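Local coordinates for protein 2-C-methyl-D-erythritol 4-phosphate cytidylyltransferase (Anaerococcus prevotii, PDB 4KT7) that probably transfers a cytidylyl group from CTP to 2-C-methyl-D-erythritol 4-phosphate, releasing diphosphate, in isoprenoid biosynthesis by the DXP pathway, at residues G35-V39 and L40-L44; E118-F121 and L122-I125; Y177-Y180 and E181-L184. All blocks are in the same frame, centred on the assembly; numbering follows the deposited sequence. Where two conformers were deposited one is given.

The three contacts form a series along the chain: none encloses or crosses another, and each joins residues within one continuous stretch, so no long loop is closed. Contact 1 (35-44) comes first, where the small hairpin of strands 33-34 and 37-38 turns into helix 39-48. Contact 2 (118-125) follows as the opening turns of helix 118-127, which packs on the main sheet. Contact 3 (177-184) is the last part of helix 173-184, packed against helices 88-97 and 196-199. The nearest atoms of contacts 1 and 2 are about 5 Å apart without touching, whereas the centres of contacts 1 and 3 are about 32 Å apart, on opposite sides of the chain's centre.

Contact 1: residues G35-V39 and L40-L44; sequences GGRKV and LEITL
Two first torsions set up the meeting of Arg37 with Ile42 and of Lys38 with Glu41. In Arg37, CG lies anti to the backbone N (chi1 -163°) and a bend at chi3 then swings the guanidinium over the side chain of Ile42; in Glu41, CG stands beside the backbone N (chi1 -78°), which carries the carboxylate back toward Lys38. Ile42 CG1 lies against one face of the guanidinium, opposite its centre, 3.8 Å from Arg37 CZ. Arg37 was modelled in two conformers, however, so this packing describes one of them; in it, Arg37 NH1 makes a salt bridge with Asp45, further along helix 39-48. The Glu41 side chain crosses that of Lys38 at a slant, Glu41 OE1 lying 3.5 Å from both Lys38 CB and CE. The ammonium NZ of Lys38 stays 4.5 Å from Glu41 OE1, beyond a salt bridge, and the attraction is therefore probably a diffuse one.

The backbone turns the corner with Lys38 at the N-cap position. Its carbonyl O accepts two weak bonds, from Glu41 N at 3.0 Å and Ile42 N at 3.3 Å, before Thr43 N makes a straighter one to Val39 O at 3.2 Å (161°). Thr43 OG1 also lies 3.1 Å from Val39 O, but its single proton has a rival acceptor in Gly111 O, to which the hydroxyl is hydrogen-bonded. On the inner side, Leu40 packs on strands 10-16 and 55-60. The arrangement illustrates a helix start reached directly from a tight hairpin, whose turn at Gly35 and Gly36 has positive phi at both positions; helix 39-48 lies on the connection between the adjacent parallel strands 10-16 and 55-60, a beta-alpha-beta crossover of the alpha/beta fold.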
loop_
_atom_site.group_PDB
_atom_site.type_symbol
_atom_site.label_atom_id
_atom_site.label_comp_id
_atom_site.label_asym_id
_atom_site.label_seq_id
_atom_site.Cartn_x
_atom_site.Cartn_y
_atom_site.Cartn_z
ATOM N N GLY A 35 -11.565 -9.145 -16.880
ATOM C CA GLY A 35 -12.623 -8.664 -17.752
ATOM C C GLY A 35 -12.790 -9.411 -19.071
ATOM O O GLY A 35 -13.488 -8.944 -19.975
ATOM N N GLY A 36 -12.167 -10.577 -19.189
ATOM C CA GLY A 36 -12.275 -11.364 -20.404
ATOM C C GLY A 36 -11.140 -11.107 -21.378
ATOM O O GLY A 36 -11.186 -11.547 -22.532
ATOM N N ARG A 37 -10.107 -10.410 -20.920
ATOM C CA ARG A 37 -8.971 -10.103 -21.776
ATOM C C ARG A 37 -7.666 -10.327 -21.012
ATOM O O ARG A 37 -7.572 -10.001 -19.827
ATOM C CB ARG A 37 -9.073 -8.659 -22.279
ATOM C CG ARG A 37 -8.205 -8.331 -23.486
ATOM C CD ARG A 37 -8.847 -7.221 -24.311
ATOM N NE ARG A 37 -9.548 -6.255 -23.463
ATOM C CZ ARG A 37 -9.337 -4.943 -23.486
ATOM N NH1 ARG A 37 -8.445 -4.428 -24.319
ATOM N NH2 ARG A 37 -10.018 -4.145 -22.676
ATOM N N LYS A 38 -6.676 -10.905 -21.687
ATOM C CA LYS A 38 -5.367 -11.143 -21.088
ATOM C C LYS A 38 -4.818 -9.805 -20.596
ATOM O O LYS A 38 -4.919 -8.802 -21.301
ATOM C CB LYS A 38 -4.418 -11.773 -22.110
ATOM C CG LYS A 38 -4.840 -13.157 -22.583
ATOM C CD LYS A 38 -3.885 -13.686 -23.643
ATOM C CE LYS A 38 -4.622 -14.113 -24.910
ATOM N NZ LYS A 38 -5.557 -15.243 -24.679
ATOM N N VAL A 39 -4.274 -9.779 -19.383
ATOM C CA VAL A 39 -3.799 -8.525 -18.794
ATOM C C VAL A 39 -2.800 -7.789 -19.682
ATOM O O VAL A 39 -2.849 -6.562 -19.803
ATOM C CB VAL A 39 -3.235 -8.747 -17.381
ATOM C CG1 VAL A 39 -2.513 -7.506 -16.882
ATOM C CG2 VAL A 39 -4.375 -9.144 -16.429
ATOM N N LEU A 40 -1.918 -8.534 -20.335
ATOM C CA LEU A 40 -0.884 -7.919 -21.153
ATOM C C LEU A 40 -1.513 -7.220 -22.353
ATOM O O LEU A 40 -1.004 -6.201 -22.811
ATOM C CB LEU A 40 0.141 -8.960 -21.617
ATOM C CG LEU A 40 1.288 -8.407 -22.464
ATOM C CD1 LEU A 40 2.043 -7.315 -21.713
ATOM C CD2 LEU A 40 2.239 -9.523 -22.880
ATOM N N GLU A 41 -2.623 -7.763 -22.852
ATOM C CA GLU A 41 -3.302 -7.174 -24.003
ATOM C C GLU A 41 -3.905 -5.820 -23.666
ATOM O O GLU A 41 -3.863 -4.897 -24.476
ATOM C CB GLU A 41 -4.404 -8.097 -24.522
ATOM C CG GLU A 41 -3.926 -9.256 -25.362
ATOM C CD GLU A 41 -5.088 -10.028 -25.959
ATOM O OE1 GLU A 41 -5.726 -10.814 -25.225
ATOM O OE2 GLU A 41 -5.382 -9.828 -27.156
ATOM N N ILE A 42 -4.474 -5.697 -22.472
ATOM C CA ILE A 42 -5.062 -4.429 -22.048
ATOM C C ILE A 42 -3.954 -3.379 -21.951
ATOM O O ILE A 42 -4.120 -2.226 -22.370
ATOM C CB ILE A 42 -5.774 -4.576 -20.678
ATOM C CG1 ILE A 42 -6.830 -5.688 -20.746
ATOM C CG2 ILE A 42 -6.394 -3.255 -20.233
ATOM C CD1 ILE A 42 -7.251 -6.207 -19.397
ATOM N N THR A 43 -2.813 -3.792 -21.410
ATOM C CA THR A 43 -1.670 -2.905 -21.252
ATOM C C THR A 43 -1.146 -2.458 -22.606
ATOM O O THR A 43 -0.953 -1.261 -22.859
ATOM C CB THR A 43 -0.526 -3.623 -20.531
ATOM O OG1 THR A 43 -1.011 -4.152 -19.290
ATOM C CG2 THR A 43 0.640 -2.663 -20.269
ATOM N N LEU A 44 -0.919 -3.433 -23.476
ATOM C CA LEU A 44 -0.354 -3.178 -24.798
ATOM C C LEU A 44 -1.305 -2.320 -25.634
ATOM O O LEU A 44 -0.866 -1.461 -26.410
ATOM C CB LEU A 44 -0.056 -4.511 -25.475
ATOM C CG LEU A 44 0.964 -4.513 -26.601
ATOM C CD1 LEU A 44 2.199 -3.734 -26.190
ATOM C CD2 LEU A 44 1.333 -5.945 -26.944
#

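Contact 2: residues E118-F121 and L122-I125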
loop_
_atom_site.group_PDB
_atom_site.type_symbol
_atom_site.label_atom_id
_atom_site.label_comp_id
_atom_site.label_asym_id
_atom_site.label_seq_id
_atom_site.Cartn_x
_atom_site.Cartn_y
_atom_site.Cartn_z
ATOM N N GLU A 118 -3.492 6.369 -20.571
ATOM C CA GLU A 118 -2.636 6.984 -21.579
ATOM C C GLU A 118 -2.052 8.314 -21.078
ATOM O O GLU A 118 -0.887 8.632 -21.329
ATOM C CB GLU A 118 -3.462 7.191 -22.843
ATOM C CG GLU A 118 -2.701 7.667 -24.051
ATOM C CD GLU A 118 -3.627 7.889 -25.231
ATOM O OE1 GLU A 118 -4.567 7.073 -25.397
ATOM O OE2 GLU A 118 -3.426 8.877 -25.977
ATOM N N GLU A 119 -2.856 9.079 -20.342
ATOM C CA GLU A 119 -2.409 10.348 -19.770
ATOM C C GLU A 119 -1.228 10.191 -18.817
ATOM O O GLU A 119 -0.361 11.065 -18.736
ATOM C CB GLU A 119 -3.565 11.031 -19.042
ATOM C CG GLU A 119 -3.274 12.445 -18.613
ATOM C CD GLU A 119 -4.119 12.885 -17.427
ATOM O OE1 GLU A 119 -4.451 12.033 -16.569
ATOM O OE2 GLU A 119 -4.444 14.092 -17.350
ATOM N N LEU A 120 -1.176 9.080 -18.089
ATOM C CA LEU A 120 -0.076 8.853 -17.171
ATOM C C LEU A 120 1.222 8.627 -17.932
ATOM O O LEU A 120 2.296 9.085 -17.509
ATOM C CB LEU A 120 -0.371 7.651 -16.273
ATOM C CG LEU A 120 0.671 7.334 -15.212
ATOM C CD1 LEU A 120 0.838 8.526 -14.288
ATOM C CD2 LEU A 120 0.290 6.074 -14.416
ATOM N N PHE A 121 1.139 7.900 -19.045
ATOM C CA PHE A 121 2.317 7.720 -19.897
ATOM C C PHE A 121 2.795 9.030 -20.507
ATOM O O PHE A 121 3.996 9.284 -20.569
ATOM C CB PHE A 121 2.028 6.716 -21.014
ATOM C CG PHE A 121 1.893 5.297 -20.522
ATOM C CD1 PHE A 121 3.018 4.525 -20.282
ATOM C CD2 PHE A 121 0.638 4.739 -20.302
ATOM C CE1 PHE A 121 2.897 3.200 -19.831
ATOM C CE2 PHE A 121 0.513 3.432 -19.853
ATOM C CZ PHE A 121 1.647 2.666 -19.617
ATOM N N LEU A 122 1.857 9.853 -20.972
ATOM C CA LEU A 122 2.200 11.167 -21.523
ATOM C C LEU A 122 2.829 12.067 -20.460
ATOM O O LEU A 122 3.803 12.776 -20.732
ATOM C CB LEU A 122 0.957 11.841 -22.097
ATOM C CG LEU A 122 0.342 11.177 -23.339
ATOM C CD1 LEU A 122 -0.926 11.900 -23.801
ATOM C CD2 LEU A 122 1.364 11.133 -24.466
ATOM N N LYS A 123 2.289 12.036 -19.242
ATOM C CA LYS A 123 2.841 12.848 -18.157
ATOM C C LYS A 123 4.252 12.417 -17.818
ATOM O O LYS A 123 5.115 13.253 -17.515
ATOM C CB LYS A 123 1.962 12.750 -16.910
ATOM C CG LYS A 123 0.678 13.579 -17.007
ATOM C CD LYS A 123 -0.396 13.022 -16.062
ATOM C CE LYS A 123 0.067 13.058 -14.611
ATOM N NZ LYS A 123 -0.850 12.327 -13.665
ATOM N N THR A 124 4.485 11.109 -17.844
ATOM C CA THR A 124 5.815 10.580 -17.560
ATOM C C THR A 124 6.780 11.013 -18.663
ATOM O O THR A 124 7.893 11.456 -18.384
ATOM C CB THR A 124 5.772 9.050 -17.470
ATOM O OG1 THR A 124 4.782 8.681 -16.514
ATOM C CG2 THR A 124 7.112 8.490 -17.034
ATOM N N ILE A 125 6.351 10.904 -19.918
ATOM C CA ILE A 125 7.189 11.350 -21.039
ATOM C C ILE A 125 7.495 12.865 -20.975
ATOM O O ILE A 125 8.648 13.292 -21.128
ATOM C CB ILE A 125 6.534 10.964 -22.390
ATOM C CG1 ILE A 125 6.607 9.451 -22.588
ATOM C CG2 ILE A 125 7.186 11.678 -23.590
ATOM C CD1 ILE A 125 5.892 8.988 -23.851
HETATM O O HOH W 1 -2.855 10.481 -14.368
#
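Both faces of the Leu120 carbonyl plane are used by Thr124: its backbone N approaches from one side and its hydroxyl OG1 from the other, tilted 31° and 27° from the plane. Leu120 O thus takes two hydrogen bonds, at 3.0 Å from Thr124 N and 2.7 Å from Thr124 OG1. The second is possible because OG1 stands beside the backbone N (chi1 -54°), folded back along the helix, and it gives a hydroxyl in a buried, largely apolar setting a definite acceptor. The Phe121 ring, one residue along, meets His109 edge-to-face.

On the outer side the Lys123 chain crosses Glu119, with Lys123 CD 3.3 Å from Glu119 O and 3.9 Å from Glu119 CG. The charged ends do not touch; a water 2.8 Å from Lys123 NZ lies between them, its link to Glu119 OE1 less certain, while NZ is also bonded to His210 O.

Helix 118-127 packs on the main sheet through Leu120 and Thr124, which meet strands 133-139 and 168-172, and through Phe121 and Ile125, which meet Leu107 of strand 105-110; Glu118 reaches out to Arg49 in a salt bridge.

Contact 3: residues Y177-Y180 and E181-L184; sequences YAMY and EKYL
Tyr180 and Met179 form the compact part of this helical stretch, Glu181, Lys182 and Leu184 its solvent side, with Tyr177 at the boundary. The ring of Tyr180 is buried among Thr92 and Leu96 of helix 88-97 and Leu196 of helix 196-199, and its hydroxyl is satisfied by Asp193. Met179, present as selenomethionine, is buried as well; the Met179 and Lys182 side chains lie side by side, Met179 CE 3.9 Å from Lys182 CD, until the lysine end leads off.

Leu184, by contrast, is exposed and lies back along its own helix, with CG 3.2 Å from Tyr180 O, the same oxygen that accepts the hydrogen bond of Leu184 N at 2.9 Å. Glu181 is exposed too. Its carboxylate carbon CD meets the Tyr177 ring obliquely, 3.5 Å from Tyr177 CE1 and with the two planes 64° apart, in a van der Waals contact. Tyr177 CG lies anti to its amide nitrogen (chi1 -168°), which places the ring in reach of both Glu181 and Phe93. With an alanine at Tyr177, the carboxylate of Glu181 would probably be freer to turn and Phe93 would lose its ring neighbour.

Successive i to i+4 bonds, from Glu181 N to Tyr177 O onward, hold the backbone on which these side chains are spaced, and the result is a worked case of an amphipathic helix: one side set into neighbouring helices, the other turned to solvent.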
loop_
_atom_site.group_PDB
_atom_site.type_symbol
_atom_site.label_atom_id
_atom_site.label_comp_id
_atom_site.label_asym_id
_atom_site.label_seq_id
_atom_site.Cartn_x
_atom_site.Cartn_y
_atom_site.Cartn_z
ATOM N N TYR A 177 21.203 3.093 -19.346
ATOM C CA TYR A 177 22.010 1.986 -19.841
ATOM C C TYR A 177 23.349 1.941 -19.102
ATOM O O TYR A 177 23.806 0.864 -18.701
ATOM C CB TYR A 177 22.247 2.110 -21.350
ATOM C CG TYR A 177 22.818 0.860 -22.004
ATOM C CD1 TYR A 177 24.179 0.569 -21.938
ATOM C CD2 TYR A 177 21.999 -0.019 -22.713
ATOM C CE1 TYR A 177 24.705 -0.573 -22.550
ATOM C CE2 TYR A 177 22.523 -1.154 -23.343
ATOM C CZ TYR A 177 23.869 -1.425 -23.253
ATOM O OH TYR A 177 24.379 -2.550 -23.861
ATOM N N ALA A 178 23.991 3.098 -18.931
ATOM C CA ALA A 178 25.285 3.136 -18.235
ATOM C C ALA A 178 25.137 2.689 -16.775
ATOM O O ALA A 178 25.966 1.941 -16.242
ATOM C CB ALA A 178 25.900 4.537 -18.304
HETATM N N MSE A 179 24.073 3.143 -16.132
HETATM C CA MSE A 179 23.785 2.752 -14.755
HETATM C C MSE A 179 23.591 1.241 -14.679
HETATM O O MSE A 179 24.009 0.604 -13.714
HETATM C CB MSE A 179 22.503 3.438 -14.261
HETATM C CG MSE A 179 22.565 4.966 -14.035
HETATM SE SE MSE A 179 23.944 5.419 -12.750
HETATM C CE MSE A 179 25.347 5.849 -14.038
ATOM N N TYR A 180 22.937 0.677 -15.694
ATOM C CA TYR A 180 22.682 -0.758 -15.732
ATOM C C TYR A 180 23.966 -1.570 -15.844
ATOM O O TYR A 180 24.125 -2.613 -15.184
ATOM C CB TYR A 180 21.671 -1.113 -16.836
ATOM C CG TYR A 180 20.350 -1.547 -16.251
ATOM C CD1 TYR A 180 19.388 -0.617 -15.897
ATOM C CD2 TYR A 180 20.101 -2.885 -15.977
ATOM C CE1 TYR A 180 18.177 -1.012 -15.326
ATOM C CE2 TYR A 180 18.912 -3.290 -15.403
ATOM C CZ TYR A 180 17.955 -2.349 -15.076
ATOM O OH TYR A 180 16.771 -2.755 -14.501
ATOM N N GLU A 181 24.905 -1.090 -16.649
ATOM C CA GLU A 181 26.193 -1.772 -16.731
ATOM C C GLU A 181 26.935 -1.720 -15.400
ATOM O O GLU A 181 27.543 -2.705 -15.000
ATOM C CB GLU A 181 27.039 -1.178 -17.848
ATOM C CG GLU A 181 26.434 -1.406 -19.207
ATOM C CD GLU A 181 27.363 -0.976 -20.336
ATOM O OE1 GLU A 181 27.605 0.250 -20.480
ATOM O OE2 GLU A 181 27.851 -1.868 -21.070
ATOM N N LYS A 182 26.881 -0.578 -14.717
ATOM C CA LYS A 182 27.429 -0.469 -13.366
ATOM C C LYS A 182 26.747 -1.428 -12.395
ATOM O O LYS A 182 27.400 -2.063 -11.571
ATOM C CB LYS A 182 27.272 0.953 -12.830
ATOM C CG LYS A 182 28.293 1.935 -13.358
ATOM C CD LYS A 182 27.994 3.323 -12.833
ATOM C CE LYS A 182 29.204 4.214 -12.962
ATOM N NZ LYS A 182 30.380 3.693 -12.184
ATOM N N TYR A 183 25.430 -1.522 -12.488
ATOM C CA TYR A 183 24.676 -2.448 -11.637
ATOM C C TYR A 183 25.089 -3.898 -11.845
ATOM O O TYR A 183 25.261 -4.653 -10.883
ATOM C CB TYR A 183 23.176 -2.305 -11.890
ATOM C CG TYR A 183 22.347 -3.300 -11.109
ATOM C CD1 TYR A 183 22.170 -3.157 -9.737
ATOM C CD2 TYR A 183 21.753 -4.387 -11.735
ATOM C CE1 TYR A 183 21.419 -4.065 -9.013
ATOM C CE2 TYR A 183 21.000 -5.306 -11.013
ATOM C CZ TYR A 183 20.836 -5.139 -9.654
ATOM O OH TYR A 183 20.086 -6.041 -8.927
ATOM N N LEU A 184 25.227 -4.299 -13.103
ATOM C CA LEU A 184 25.630 -5.663 -13.425
ATOM C C LEU A 184 27.014 -5.972 -12.900
ATOM O O LEU A 184 27.299 -7.094 -12.489
ATOM C CB LEU A 184 25.591 -5.894 -14.939
ATOM C CG LEU A 184 24.177 -5.834 -15.508
ATOM C CD1 LEU A 184 24.208 -5.751 -17.036
ATOM C CD2 LEU A 184 23.378 -7.030 -15.052
#